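Local coordinates for uricase (Bacillus fastidiosus, PDB 4R8X) that catalyses the oxidation of urate by molecular oxygen to 5-hydroxyisourate, the first step in the degradation of urate to (S)-allantoin, at the interface of chains A and B. Coordinates in Å, arbitrary orientation; residue numbers count along the deposited sequence, not the author numbering. Chains: chain A/B, Uricase.

The interface of chains A and B. Residues chain A 245-246, 248-249, 299-302; chain B 3-6, 55, 57-58.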
# COMPACT_ATOMS: atom_id res chain seq x y z
N GLN A 245 -12.09 14.55 -20.30
CA GLN A 245 -11.83 14.36 -21.73
C GLN A 245 -11.51 15.68 -22.41
O GLN A 245 -10.54 15.80 -23.15
CB GLN A 245 -13.05 13.73 -22.41
CG GLN A 245 -13.38 12.30 -22.02
CD GLN A 245 -14.37 12.21 -20.87
OE1 GLN A 245 -14.20 12.85 -19.82
NE2 GLN A 245 -15.42 11.42 -21.06
N HIS A 246 -12.36 16.67 -22.17
CA HIS A 246 -12.19 18.00 -22.73
C HIS A 246 -10.89 18.63 -22.22
O HIS A 246 -10.08 19.14 -23.00
CB HIS A 246 -13.42 18.83 -22.36
CG HIS A 246 -13.37 20.26 -22.80
ND1 HIS A 246 -13.48 21.30 -21.91
CD2 HIS A 246 -13.26 20.81 -24.03
CE1 HIS A 246 -13.43 22.45 -22.58
NE2 HIS A 246 -13.30 22.18 -23.86
N ILE A 248 -8.09 17.21 -20.99
CA ILE A 248 -6.83 16.64 -21.43
C ILE A 248 -6.53 16.96 -22.90
O ILE A 248 -5.37 17.07 -23.28
CB ILE A 248 -6.69 15.12 -21.14
CG1 ILE A 248 -7.79 14.30 -21.79
CG2 ILE A 248 -6.69 14.86 -19.64
CD1 ILE A 248 -7.60 12.81 -21.57
N TYR A 249 -7.56 17.12 -23.73
CA TYR A 249 -7.35 17.57 -25.10
C TYR A 249 -6.63 18.92 -25.11
O TYR A 249 -5.65 19.09 -25.82
CB TYR A 249 -8.69 17.68 -25.83
CG TYR A 249 -8.58 18.08 -27.29
CD1 TYR A 249 -7.82 17.34 -28.19
CD2 TYR A 249 -9.24 19.21 -27.77
CE1 TYR A 249 -7.73 17.69 -29.52
CE2 TYR A 249 -9.16 19.57 -29.11
CZ TYR A 249 -8.40 18.81 -29.98
OH TYR A 249 -8.30 19.16 -31.31
N GLN A 299 -9.42 7.60 -18.55
CA GLN A 299 -9.33 8.02 -19.94
C GLN A 299 -7.96 7.66 -20.50
O GLN A 299 -6.96 7.71 -19.79
CB GLN A 299 -9.55 9.53 -20.10
CG GLN A 299 -10.77 10.11 -19.39
CD GLN A 299 -10.62 10.14 -17.87
OE1 GLN A 299 -9.52 10.35 -17.34
NE2 GLN A 299 -11.72 9.88 -17.17
N GLY A 300 -7.93 7.29 -21.77
CA GLY A 300 -6.70 7.12 -22.50
C GLY A 300 -6.87 7.92 -23.77
O GLY A 300 -7.88 7.79 -24.46
N PHE A 301 -5.90 8.77 -24.09
CA PHE A 301 -6.07 9.65 -25.24
C PHE A 301 -4.72 10.14 -25.72
O PHE A 301 -3.80 10.34 -24.92
CB PHE A 301 -6.96 10.83 -24.84
CG PHE A 301 -7.45 11.66 -25.99
CD1 PHE A 301 -8.29 11.11 -26.94
CD2 PHE A 301 -7.10 12.99 -26.09
CE1 PHE A 301 -8.75 11.88 -28.00
CE2 PHE A 301 -7.56 13.76 -27.13
CZ PHE A 301 -8.38 13.21 -28.09
N SER A 302 -4.58 10.32 -27.03
CA SER A 302 -3.38 10.95 -27.55
C SER A 302 -3.73 12.10 -28.49
O SER A 302 -4.74 12.06 -29.20
CB SER A 302 -2.44 9.94 -28.22
OG SER A 302 -3.06 9.31 -29.32
N ARG B 3 -5.00 7.52 -33.31
CA ARG B 3 -4.78 8.01 -31.95
C ARG B 3 -5.29 7.00 -30.94
O ARG B 3 -6.08 6.12 -31.28
CB ARG B 3 -5.50 9.34 -31.72
CG ARG B 3 -6.99 9.20 -31.44
CD ARG B 3 -7.66 10.52 -31.11
NE ARG B 3 -7.79 11.39 -32.28
CZ ARG B 3 -7.11 12.52 -32.46
NH1 ARG B 3 -6.25 12.94 -31.54
NH2 ARG B 3 -7.29 13.23 -33.57
N THR B 4 -4.82 7.13 -29.71
CA THR B 4 -5.37 6.39 -28.59
C THR B 4 -6.64 7.10 -28.15
O THR B 4 -6.66 8.33 -28.05
CB THR B 4 -4.38 6.35 -27.44
OG1 THR B 4 -3.18 5.71 -27.87
CG2 THR B 4 -4.96 5.58 -26.26
N MET B 5 -7.71 6.34 -27.92
CA MET B 5 -8.95 6.94 -27.44
C MET B 5 -9.87 5.94 -26.77
O MET B 5 -10.40 5.05 -27.42
CB MET B 5 -9.69 7.66 -28.58
CG MET B 5 -10.98 8.37 -28.13
SD MET B 5 -11.64 9.50 -29.37
CE MET B 5 -12.11 8.36 -30.68
N PHE B 6 -10.07 6.08 -25.46
CA PHE B 6 -11.02 5.27 -24.72
C PHE B 6 -11.33 5.95 -23.40
O PHE B 6 -10.59 6.83 -22.97
CB PHE B 6 -10.51 3.84 -24.49
CG PHE B 6 -9.18 3.77 -23.79
CD1 PHE B 6 -9.11 3.84 -22.40
CD2 PHE B 6 -8.01 3.62 -24.50
CE1 PHE B 6 -7.90 3.78 -21.75
CE2 PHE B 6 -6.79 3.56 -23.86
CZ PHE B 6 -6.73 3.64 -22.48
N LEU B 55 -15.02 10.95 -30.44
CA LEU B 55 -13.98 11.96 -30.64
C LEU B 55 -14.35 13.33 -30.08
O LEU B 55 -13.57 13.95 -29.37
CB LEU B 55 -13.58 12.08 -32.12
CG LEU B 55 -12.43 13.05 -32.41
CD1 LEU B 55 -11.15 12.64 -31.67
CD2 LEU B 55 -12.19 13.13 -33.91
N SER B 57 -16.29 14.23 -27.78
CA SER B 57 -16.34 14.33 -26.33
C SER B 57 -15.01 14.86 -25.78
O SER B 57 -14.98 15.56 -24.77
CB SER B 57 -16.73 13.00 -25.67
OG SER B 57 -15.72 12.02 -25.80
N PHE B 58 -13.91 14.55 -26.48
CA PHE B 58 -12.61 15.11 -26.14
C PHE B 58 -12.37 16.44 -26.85
O PHE B 58 -12.00 17.44 -26.24
CB PHE B 58 -11.48 14.15 -26.54
CG PHE B 58 -11.49 12.83 -25.81
CD1 PHE B 58 -12.31 11.80 -26.23
CD2 PHE B 58 -10.62 12.60 -24.74
CE1 PHE B 58 -12.33 10.58 -25.58
CE2 PHE B 58 -10.62 11.36 -24.08
CZ PHE B 58 -11.46 10.35 -24.51
O HOH W 1 -15.76 10.24 -23.60
O HOH W 2 -1.23 6.86 -29.90
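The ring of B:Phe58 lies sandwiched between two side chains of chain A. On one face the ring of A:Phe301 stacks nearly parallel, planes 8° apart and centroids 4.1 Å apart, the two side chains meeting tip to tip; against the opposite face A:Gln245, its chain bent at chi2, presses CG, 3.7 Å from the ring centroid. A:Phe301 reaches the stack with CG anti to its backbone N (chi1 -168°), and A:Tyr249 CD1 lies in plane at the edge of the A:Phe301 ring. Alongside A:Phe301 runs B:Arg3, whose CD touches ring atom CE1 at 3.6 Å; its NH1 donates to the carbonyl O of A:Ser302, which lies at the edge of the guanidinium, close to its plane, at 2.9 Å. An alanine in place of A:Phe301 would remove the stacking ring and would probably loosen B:Phe58 and the aliphatic part of B:Arg3. Next to this cluster, strand 296-304 of chain A pairs antiparallel with the start of strand 5-17 of chain B. The amide N of A:Gly300 gives an almost straight bond (174° at H) to B:Phe6 O, and B:Phe6 N returns one to A:Gly300 O at 2.9 Å. The B:Phe6 ring covers the CA of this glycine. Beyond, A:Ser302 OG accepts from B:Thr4 N at 2.8 Å. One water joins A:Gln245 NE2 to B:Ser57 OG. This patch continues a beta-sheet across the two-fold interface and ties helix 244-258, which bears the predicted urate-binding A:Gln245, to the neighbouring subunit of the uricase tetramer.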